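Local coordinates for CCMAN5 (Cellulosimicrobium cellulans, PDB 2XSG), which hydrolyses alpha-mannosidic linkages as a calcium-containing glycosyl hydrolase of family 92 and probably helps to expose mannose 6-phosphate on yeast-made glycans, at residues D26-L36 / Y316-N324; E137-R148 / E269-R279. All coordinates share one frame; numbering follows the deposited sequence.

Contact 1: residues D26-L36 / Y316-N324; sequences DMPAAQAPNGL and YRMFAMPMN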
loop_
_atom_site.group_PDB
_atom_site.type_symbol
_atom_site.label_atom_id
_atom_site.label_comp_id
_atom_site.label_asym_id
_atom_site.label_seq_id
_atom_site.Cartn_x
_atom_site.Cartn_y
_atom_site.Cartn_z
ATOM N N ASP A 26 -1.902 1.352 -9.377
ATOM C CA ASP A 26 -2.580 2.381 -8.599
ATOM C C ASP A 26 -3.756 2.982 -9.364
ATOM O O ASP A 26 -3.926 2.748 -10.572
ATOM C CB ASP A 26 -1.590 3.471 -8.189
ATOM C CG ASP A 26 -0.750 3.066 -6.999
ATOM O OD1 ASP A 26 -1.287 2.396 -6.057
ATOM O OD2 ASP A 26 0.443 3.406 -7.004
ATOM N N MET A 27 -4.564 3.755 -8.656
ATOM C CA MET A 27 -5.816 4.259 -9.206
ATOM C C MET A 27 -5.874 5.791 -9.207
ATOM O O MET A 27 -5.327 6.428 -8.317
ATOM C CB MET A 27 -6.996 3.695 -8.402
ATOM C CG MET A 27 -7.074 4.199 -6.957
ATOM S SD MET A 27 -8.262 3.253 -5.985
ATOM C CE MET A 27 -7.271 1.781 -5.639
ATOM N N PRO A 28 -6.556 6.384 -10.202
ATOM C CA PRO A 28 -6.812 7.820 -10.141
ATOM C C PRO A 28 -8.070 8.161 -9.315
ATOM O O PRO A 28 -8.474 9.319 -9.260
ATOM C CB PRO A 28 -7.036 8.178 -11.605
ATOM C CG PRO A 28 -7.736 6.958 -12.151
ATOM C CD PRO A 28 -7.112 5.775 -11.429
ATOM N N ALA A 29 -8.663 7.155 -8.672
ATOM C CA ALA A 29 -9.938 7.292 -7.932
ATOM C C ALA A 29 -10.020 8.482 -6.983
ATOM O O ALA A 29 -9.047 8.811 -6.279
ATOM C CB ALA A 29 -10.234 6.010 -7.157
ATOM N N ALA A 30 -11.190 9.108 -6.942
ATOM C CA ALA A 30 -11.444 10.147 -5.947
ATOM C C ALA A 30 -11.519 9.488 -4.568
ATOM O O ALA A 30 -12.290 8.543 -4.362
ATOM C CB ALA A 30 -12.739 10.903 -6.260
ATOM N N GLN A 31 -10.684 9.951 -3.644
ATOM C CA GLN A 31 -10.678 9.379 -2.302
ATOM C C GLN A 31 -10.166 10.344 -1.241
ATOM O O GLN A 31 -9.333 11.209 -1.533
ATOM C CB GLN A 31 -9.903 8.048 -2.267
ATOM C CG GLN A 31 -8.493 8.072 -2.862
ATOM C CD GLN A 31 -7.992 6.674 -3.151
ATOM O OE1 GLN A 31 -8.779 5.740 -3.179
ATOM N NE2 GLN A 31 -6.697 6.524 -3.397
ATOM N N ALA A 32 -10.680 10.203 -0.020
ATOM C CA ALA A 32 -10.186 10.994 1.108
ATOM C C ALA A 32 -8.976 10.279 1.703
ATOM O O ALA A 32 -8.745 9.105 1.388
ATOM C CB ALA A 32 -11.280 11.161 2.163
ATOM N N PRO A 33 -8.217 10.958 2.592
ATOM C CA PRO A 33 -7.098 10.258 3.237
ATOM C C PRO A 33 -7.570 8.979 3.967
ATOM O O PRO A 33 -8.512 9.036 4.755
ATOM C CB PRO A 33 -6.558 11.296 4.228
ATOM C CG PRO A 33 -6.890 12.600 3.599
ATOM C CD PRO A 33 -8.260 12.380 2.972
ATOM N N ASN A 34 -6.939 7.841 3.661
ATOM C CA ASN A 34 -7.340 6.542 4.228
ATOM C C ASN A 34 -8.837 6.250 4.095
ATOM O O ASN A 34 -9.438 5.623 4.954
ATOM C CB ASN A 34 -6.900 6.446 5.704
ATOM C CG ASN A 34 -5.402 6.388 5.854
ATOM O OD1 ASN A 34 -4.797 5.308 5.786
ATOM N ND2 ASN A 34 -4.783 7.540 6.050
ATOM N N GLY A 35 -9.433 6.716 3.008
ATOM C CA GLY A 35 -10.850 6.546 2.787
ATOM C C GLY A 35 -11.242 5.137 2.418
ATOM O O GLY A 35 -10.461 4.383 1.807
ATOM N N LEU A 36 -12.475 4.801 2.793
ATOM C CA LEU A 36 -13.132 3.565 2.421
ATOM C C LEU A 36 -13.739 3.674 1.023
ATOM O O LEU A 36 -13.586 2.765 0.199
ATOM C CB LEU A 36 -14.211 3.243 3.452
ATOM C CG LEU A 36 -15.169 2.084 3.203
ATOM C CD1 LEU A 36 -14.435 0.770 3.276
ATOM C CD2 LEU A 36 -16.292 2.133 4.256
ATOM N N TYR A 316 0.810 11.266 -0.835
ATOM C CA TYR A 316 -0.621 11.005 -1.041
ATOM C C TYR A 316 -0.915 9.487 -1.003
ATOM O O TYR A 316 -1.815 9.044 -0.319
ATOM C CB TYR A 316 -1.093 11.671 -2.339
ATOM C CG TYR A 316 -2.419 11.190 -2.892
ATOM C CD1 TYR A 316 -3.632 11.728 -2.444
ATOM C CD2 TYR A 316 -2.462 10.212 -3.879
ATOM C CE1 TYR A 316 -4.863 11.277 -2.964
ATOM C CE2 TYR A 316 -3.674 9.759 -4.396
ATOM C CZ TYR A 316 -4.869 10.296 -3.940
ATOM O OH TYR A 316 -6.070 9.847 -4.464
ATOM N N ARG A 317 -0.111 8.710 -1.717
ATOM C CA ARG A 317 -0.275 7.256 -1.788
ATOM C C ARG A 317 -0.027 6.561 -0.441
ATOM O O ARG A 317 -0.582 5.491 -0.185
ATOM C CB ARG A 317 0.676 6.674 -2.831
ATOM C CG ARG A 317 0.440 7.106 -4.273
ATOM C CD ARG A 317 -0.923 6.664 -4.754
ATOM N NE ARG A 317 -1.070 6.841 -6.191
ATOM C CZ ARG A 317 -2.234 6.880 -6.838
ATOM N NH1 ARG A 317 -3.383 6.760 -6.181
ATOM N NH2 ARG A 317 -2.244 7.048 -8.151
ATOM N N MET A 318 0.812 7.159 0.404
ATOM C CA MET A 318 1.096 6.617 1.739
ATOM C C MET A 318 -0.113 6.617 2.691
ATOM O O MET A 318 -0.187 5.780 3.592
ATOM C CB MET A 318 2.288 7.339 2.385
ATOM C CG MET A 318 2.571 6.897 3.829
ATOM S SD MET A 318 3.922 7.856 4.574
ATOM C CE MET A 318 4.777 8.250 3.109
ATOM N N PHE A 319 -1.054 7.534 2.466
ATOM C CA PHE A 319 -2.277 7.631 3.272
ATOM C C PHE A 319 -3.498 7.013 2.549
ATOM O O PHE A 319 -4.474 7.709 2.264
ATOM C CB PHE A 319 -2.555 9.110 3.643
ATOM C CG PHE A 319 -1.573 9.689 4.639
ATOM C CD1 PHE A 319 -1.860 9.687 6.005
ATOM C CD2 PHE A 319 -0.372 10.238 4.216
ATOM C CE1 PHE A 319 -0.950 10.227 6.947
ATOM C CE2 PHE A 319 0.554 10.773 5.133
ATOM C CZ PHE A 319 0.267 10.770 6.495
ATOM N N ALA A 320 -3.423 5.720 2.245
ATOM C CA ALA A 320 -4.535 4.996 1.615
ATOM C C ALA A 320 -4.975 3.771 2.422
ATOM O O ALA A 320 -6.160 3.605 2.689
ATOM C CB ALA A 320 -4.176 4.583 0.218
ATOM N N MET A 321 -4.033 2.898 2.780
ATOM C CA MET A 321 -4.369 1.635 3.440
ATOM C C MET A 321 -3.495 1.447 4.679
ATOM O O MET A 321 -2.347 1.869 4.661
ATOM C CB MET A 321 -4.165 0.452 2.487
ATOM C CG MET A 321 -5.236 0.312 1.387
ATOM S SD MET A 321 -4.785 -0.879 0.087
ATOM C CE MET A 321 -4.755 -2.445 0.958
ATOM N N PRO A 322 -4.037 0.829 5.754
ATOM C CA PRO A 322 -5.419 0.355 5.892
ATOM C C PRO A 322 -6.457 1.486 5.862
ATOM O O PRO A 322 -6.136 2.637 6.184
ATOM C CB PRO A 322 -5.416 -0.370 7.250
ATOM C CG PRO A 322 -4.293 0.276 8.016
ATOM C CD PRO A 322 -3.246 0.545 6.966
ATOM N N MET A 323 -7.686 1.150 5.465
ATOM C CA MET A 323 -8.745 2.140 5.288
ATOM C C MET A 323 -9.523 2.311 6.573
ATOM O O MET A 323 -9.620 1.379 7.373
ATOM C CB MET A 323 -9.748 1.713 4.210
ATOM C CG MET A 323 -9.185 1.102 2.953
ATOM S SD MET A 323 -10.587 0.404 2.040
ATOM C CE MET A 323 -9.839 -1.102 1.473
ATOM N N ASN A 324 -10.087 3.500 6.756
ATOM C CA ASN A 324 -11.004 3.752 7.869
ATOM C C ASN A 324 -12.186 2.785 7.728
ATOM O O ASN A 324 -12.959 2.879 6.769
ATOM C CB ASN A 324 -11.450 5.224 7.849
ATOM C CG ASN A 324 -12.243 5.640 9.084
ATOM O OD1 ASN A 324 -12.961 4.839 9.703
ATOM N ND2 ASN A 324 -12.154 6.928 9.420
HETATM O O HOH W 1 -6.423 8.384 -6.490
HETATM O O HOH W 2 -8.271 11.476 -4.939
HETATM O O HOH W 3 -4.278 7.649 -1.399
HETATM O O HOH W 4 -6.727 7.481 -0.010
#
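The backbone oxygen of M27 is gripped end-on by R317, with NH1 at 2.9 Å and NH2 at 3.1 Å, and a bridging water also donates to it. This grip helps join a loop of the N-terminal beta-sandwich domain to the end of helix 306-318 and the chain that runs on into strand 323-324. NH1 arrives in the carbonyl plane, whereas NH2 comes from above it. A bend at chi2 (-62°) turns the guanidinium toward the loop, where D26 stacks over one face with CB 3.6 Å from NH2; the charges meet only through a long OD2 to NE salt bridge, and OD2 is bonded to N661. A leucine in place of R317 would probably leave the M27 oxygen without its paired donors and D26 without the positive charge beside it. The water on M27 O also donates to A29 O and accepts from Y316 OH. Farther along, the type II turn from A32 to G35 is clasped through its backbone: N34 N donates to F319 O at 2.8 Å, and N34 O takes an almost straight bond (178°) from N324 N. Between these two bonds, the CA of N34 lies 3.5 Å from A320 O, a buried oxygen that it approaches through a CA-H...O contact.

Contact 2: residues E137-R148 / E269-R279; sequences EVAAATRSGVHR and ELGDLSFDAIR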
loop_
_atom_site.group_PDB
_atom_site.type_symbol
_atom_site.label_atom_id
_atom_site.label_comp_id
_atom_site.label_asym_id
_atom_site.label_seq_id
_atom_site.Cartn_x
_atom_site.Cartn_y
_atom_site.Cartn_z
ATOM N N GLU A 137 -18.456 14.306 -13.062
ATOM C CA GLU A 137 -17.613 14.716 -11.958
ATOM C C GLU A 137 -17.923 13.827 -10.738
ATOM O O GLU A 137 -19.087 13.644 -10.381
ATOM C CB GLU A 137 -17.913 16.161 -11.585
ATOM C CG GLU A 137 -17.495 17.216 -12.596
ATOM C CD GLU A 137 -18.145 18.549 -12.298
ATOM O OE1 GLU A 137 -17.480 19.417 -11.728
ATOM O OE2 GLU A 137 -19.348 18.708 -12.584
ATOM N N VAL A 138 -16.885 13.270 -10.118
ATOM C CA VAL A 138 -17.030 12.601 -8.823
ATOM C C VAL A 138 -16.085 13.228 -7.780
ATOM O O VAL A 138 -15.033 13.794 -8.130
ATOM C CB VAL A 138 -16.806 11.060 -8.922
ATOM C CG1 VAL A 138 -17.847 10.430 -9.852
ATOM C CG2 VAL A 138 -15.387 10.714 -9.442
ATOM N N ALA A 139 -16.492 13.157 -6.508
ATOM C CA ALA A 139 -15.627 13.474 -5.380
ATOM C C ALA A 139 -15.887 12.467 -4.257
ATOM O O ALA A 139 -16.884 11.740 -4.301
ATOM C CB ALA A 139 -15.887 14.889 -4.890
ATOM N N ALA A 140 -15.017 12.450 -3.249
ATOM C CA ALA A 140 -15.158 11.511 -2.129
ATOM C C ALA A 140 -14.980 12.150 -0.769
ATOM O O ALA A 140 -14.164 13.056 -0.614
ATOM C CB ALA A 140 -14.154 10.354 -2.273
ATOM N N ALA A 141 -15.742 11.656 0.208
ATOM C CA ALA A 141 -15.421 11.821 1.617
ATOM C C ALA A 141 -14.991 10.450 2.115
ATOM O O ALA A 141 -14.974 9.506 1.323
ATOM C CB ALA A 141 -16.631 12.327 2.396
ATOM N N THR A 142 -14.654 10.340 3.407
ATOM C CA THR A 142 -14.158 9.099 4.021
ATOM C C THR A 142 -14.989 7.884 3.611
ATOM O O THR A 142 -14.438 6.859 3.156
ATOM C CB THR A 142 -14.123 9.208 5.587
ATOM O OG1 THR A 142 -13.352 10.351 5.973
ATOM C CG2 THR A 142 -13.520 7.968 6.240
ATOM N N ARG A 143 -16.311 7.999 3.761
ATOM C CA ARG A 143 -17.205 6.855 3.560
ATOM C C ARG A 143 -18.087 7.005 2.322
ATOM O O ARG A 143 -18.855 6.096 2.011
ATOM C CB ARG A 143 -18.089 6.635 4.803
ATOM C CG ARG A 143 -17.309 6.391 6.093
ATOM C CD ARG A 143 -18.159 6.529 7.372
ATOM N NE ARG A 143 -17.278 6.445 8.539
ATOM C CZ ARG A 143 -16.547 7.432 9.033
ATOM N NH1 ARG A 143 -15.766 7.197 10.082
ATOM N NH2 ARG A 143 -16.597 8.658 8.503
ATOM N N SER A 144 -17.974 8.136 1.616
ATOM C CA SER A 144 -18.956 8.483 0.592
ATOM C C SER A 144 -18.349 8.842 -0.755
ATOM O O SER A 144 -17.262 9.417 -0.833
ATOM C CB SER A 144 -19.811 9.677 1.027
ATOM O OG SER A 144 -20.468 9.443 2.249
ATOM N N GLY A 145 -19.086 8.518 -1.809
ATOM C CA GLY A 145 -18.762 8.974 -3.141
ATOM C C GLY A 145 -19.907 9.799 -3.675
ATOM O O GLY A 145 -21.068 9.370 -3.610
ATOM N N VAL A 146 -19.596 10.984 -4.194
ATOM C CA VAL A 146 -20.629 11.839 -4.772
ATOM C C VAL A 146 -20.370 12.027 -6.236
ATOM O O VAL A 146 -19.201 12.098 -6.656
ATOM C CB VAL A 146 -20.811 13.212 -4.048
ATOM C CG1 VAL A 146 -21.249 12.970 -2.635
ATOM C CG2 VAL A 146 -19.526 14.073 -4.092
ATOM N N HIS A 147 -21.470 12.086 -6.985
ATOM C CA HIS A 147 -21.487 12.195 -8.443
ATOM C C HIS A 147 -22.290 13.426 -8.881
ATOM O O HIS A 147 -23.379 13.707 -8.330
ATOM C CB HIS A 147 -22.183 10.985 -9.058
ATOM C CG HIS A 147 -21.582 9.665 -8.685
ATOM N ND1 HIS A 147 -21.128 8.766 -9.628
ATOM C CD2 HIS A 147 -21.397 9.075 -7.479
ATOM C CE1 HIS A 147 -20.660 7.691 -9.020
ATOM N NE2 HIS A 147 -20.813 7.850 -7.717
ATOM N N ARG A 148 -21.750 14.142 -9.868
ATOM C CA ARG A 148 -22.505 15.154 -10.626
ATOM C C ARG A 148 -22.322 14.945 -12.134
ATOM O O ARG A 148 -21.185 14.984 -12.640
ATOM C CB ARG A 148 -22.071 16.577 -10.239
ATOM C CG ARG A 148 -22.899 17.667 -10.909
ATOM C CD ARG A 148 -22.576 19.024 -10.336
ATOM N NE ARG A 148 -21.145 19.344 -10.440
ATOM C CZ ARG A 148 -20.553 20.277 -9.707
ATOM N NH1 ARG A 148 -21.267 20.957 -8.806
ATOM N NH2 ARG A 148 -19.253 20.525 -9.853
ATOM N N GLU A 269 -21.840 12.795 7.338
ATOM C CA GLU A 269 -20.750 13.158 6.445
ATOM C C GLU A 269 -21.104 14.241 5.426
ATOM O O GLU A 269 -20.319 15.167 5.190
ATOM C CB GLU A 269 -20.303 11.901 5.692
ATOM C CG GLU A 269 -18.854 11.862 5.398
ATOM C CD GLU A 269 -18.341 10.450 5.152
ATOM O OE1 GLU A 269 -18.699 9.865 4.101
ATOM O OE2 GLU A 269 -17.556 9.961 5.996
ATOM N N LEU A 270 -22.283 14.108 4.819
ATOM C CA LEU A 270 -22.672 14.934 3.686
ATOM C C LEU A 270 -23.746 15.982 4.006
ATOM O O LEU A 270 -23.782 17.042 3.367
ATOM C CB LEU A 270 -23.154 14.053 2.531
ATOM C CG LEU A 270 -22.215 12.937 2.064
ATOM C CD1 LEU A 270 -22.827 12.238 0.862
ATOM C CD2 LEU A 270 -20.799 13.425 1.764
ATOM N N GLY A 271 -24.605 15.685 4.972
ATOM C CA GLY A 271 -25.750 16.530 5.316
ATOM C C GLY A 271 -26.425 17.077 4.072
ATOM O O GLY A 271 -26.744 16.316 3.155
ATOM N N ASP A 272 -26.614 18.399 4.038
ATOM C CA ASP A 272 -27.171 19.093 2.861
ATOM C C ASP A 272 -26.096 19.866 2.097
ATOM O O ASP A 272 -26.402 20.739 1.283
ATOM C CB ASP A 272 -28.313 20.048 3.263
ATOM C CG ASP A 272 -29.462 19.342 3.973
ATOM O OD1 ASP A 272 -30.006 18.344 3.450
ATOM O OD2 ASP A 272 -29.835 19.800 5.068
ATOM N N LEU A 273 -24.833 19.544 2.355
ATOM C CA LEU A 273 -23.736 20.146 1.611
ATOM C C LEU A 273 -23.852 19.864 0.126
ATOM O O LEU A 273 -24.333 18.808 -0.291
ATOM C CB LEU A 273 -22.372 19.676 2.138
ATOM C CG LEU A 273 -22.068 19.845 3.636
ATOM C CD1 LEU A 273 -20.737 19.222 3.957
ATOM C CD2 LEU A 273 -22.135 21.306 4.120
ATOM N N SER A 274 -23.424 20.844 -0.663
ATOM C CA SER A 274 -23.380 20.740 -2.115
ATOM C C SER A 274 -22.185 19.882 -2.554
ATOM O O SER A 274 -21.240 19.660 -1.775
ATOM C CB SER A 274 -23.234 22.141 -2.719
ATOM O OG SER A 274 -21.973 22.681 -2.344
ATOM N N PHE A 275 -22.237 19.409 -3.802
ATOM C CA PHE A 275 -21.116 18.695 -4.411
ATOM C C PHE A 275 -19.795 19.469 -4.255
ATOM O O PHE A 275 -18.810 18.918 -3.775
ATOM C CB PHE A 275 -21.417 18.401 -5.883
ATOM C CG PHE A 275 -20.335 17.632 -6.591
ATOM C CD1 PHE A 275 -19.253 18.296 -7.180
ATOM C CD2 PHE A 275 -20.405 16.244 -6.695
ATOM C CE1 PHE A 275 -18.237 17.584 -7.839
ATOM C CE2 PHE A 275 -19.414 15.525 -7.351
ATOM C CZ PHE A 275 -18.321 16.200 -7.932
ATOM N N ASP A 276 -19.802 20.747 -4.645
ATOM C CA ASP A 276 -18.610 21.605 -4.585
ATOM C C ASP A 276 -18.003 21.686 -3.193
ATOM O O ASP A 276 -16.767 21.633 -3.057
ATOM C CB ASP A 276 -18.914 23.032 -5.094
ATOM C CG ASP A 276 -19.087 23.097 -6.602
ATOM O OD1 ASP A 276 -18.818 22.088 -7.287
ATOM O OD2 ASP A 276 -19.507 24.165 -7.104
ATOM N N ALA A 277 -18.864 21.820 -2.175
ATOM C CA ALA A 277 -18.423 21.906 -0.774
ATOM C C ALA A 277 -17.873 20.584 -0.236
ATOM O O ALA A 277 -16.932 20.587 0.546
ATOM C CB ALA A 277 -19.544 22.430 0.141
ATOM N N ILE A 278 -18.465 19.470 -0.642
ATOM C CA ILE A 278 -17.905 18.163 -0.298
ATOM C C ILE A 278 -16.544 17.956 -0.967
ATOM O O ILE A 278 -15.592 17.517 -0.322
ATOM C CB ILE A 278 -18.888 16.997 -0.626
ATOM C CG1 ILE A 278 -20.178 17.138 0.195
ATOM C CG2 ILE A 278 -18.230 15.645 -0.358
ATOM C CD1 ILE A 278 -21.421 16.406 -0.431
ATOM N N ARG A 279 -16.444 18.297 -2.252
ATOM C CA ARG A 279 -15.166 18.212 -2.975
ATOM C C ARG A 279 -14.130 19.127 -2.328
ATOM O O ARG A 279 -12.992 18.716 -2.095
ATOM C CB ARG A 279 -15.346 18.593 -4.440
ATOM C CG ARG A 279 -14.100 18.362 -5.331
ATOM C CD ARG A 279 -14.226 19.122 -6.675
ATOM N NE ARG A 279 -14.486 20.527 -6.375
ATOM C CZ ARG A 279 -15.292 21.335 -7.050
ATOM N NH1 ARG A 279 -15.945 20.911 -8.140
ATOM N NH2 ARG A 279 -15.435 22.584 -6.612
#
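F275 and V146 lead the apolar part of this contact, in which the antiparallel hairpin of strands 133-140 and 144-150 packs on helices 259-270 and 275-290. The F275 ring is swung out from the helix, CG lying opposite the backbone N (chi1 -178°), and lies against the hairpin, where V146 CG2 comes within 3.5 Å of its CD2. The other methyl of V146, CG1, touches the tips of both L270 and I278, while A139 CB rests on the aliphatic root of R279. R148 adds a CH-pi contact, its CB lying over the F275 ring face 4.1 Å from the centroid. Its guanidinium carries F275 CD1 above its centre, the two planes 40° apart. The ionic contacts form a network: R148 binds E137 side-on through NE and NH2, and D276 end-on, NH1 and NH2 converging on OD1. This shared negative charge probably eases the approach of R279, whose NH1 lies 3.7 Å from R148 NH2 and itself bridges to D276. At the other end, the E269 carboxylate binds the turn of the hairpin: R143 N and S144 OG both donate to OE1, and R143, whose NE is bonded to T326 O, sends NH2 to E269 OE2 at 3.0 Å. S144 OG meets E269 OE1 nearly along its C-O axis, 2.6 Å away.

The two contacts lie about 16 Å apart, centre to centre, and their segments follow the chain order 26-36, 137-148, 269-279, 316-324, so that contact 2 is enclosed within the sequence span of contact 1. Contact 1 sits near the middle of the molecule, the side chain of its D26 being about 12 Å from the bound calcium ion, and contact 2 lies farther out on the beta-sandwich. They meet directly: L36 N is 2.9 Å from T142 O, a probable hydrogen bond, and the side chains of T142 and N324 touch. Helix 275-290 serves both, packing on the hairpin at its start and reaching P33 and Y316 through W286. Together they form a continuous seam between the sandwich and the helical catalytic domain.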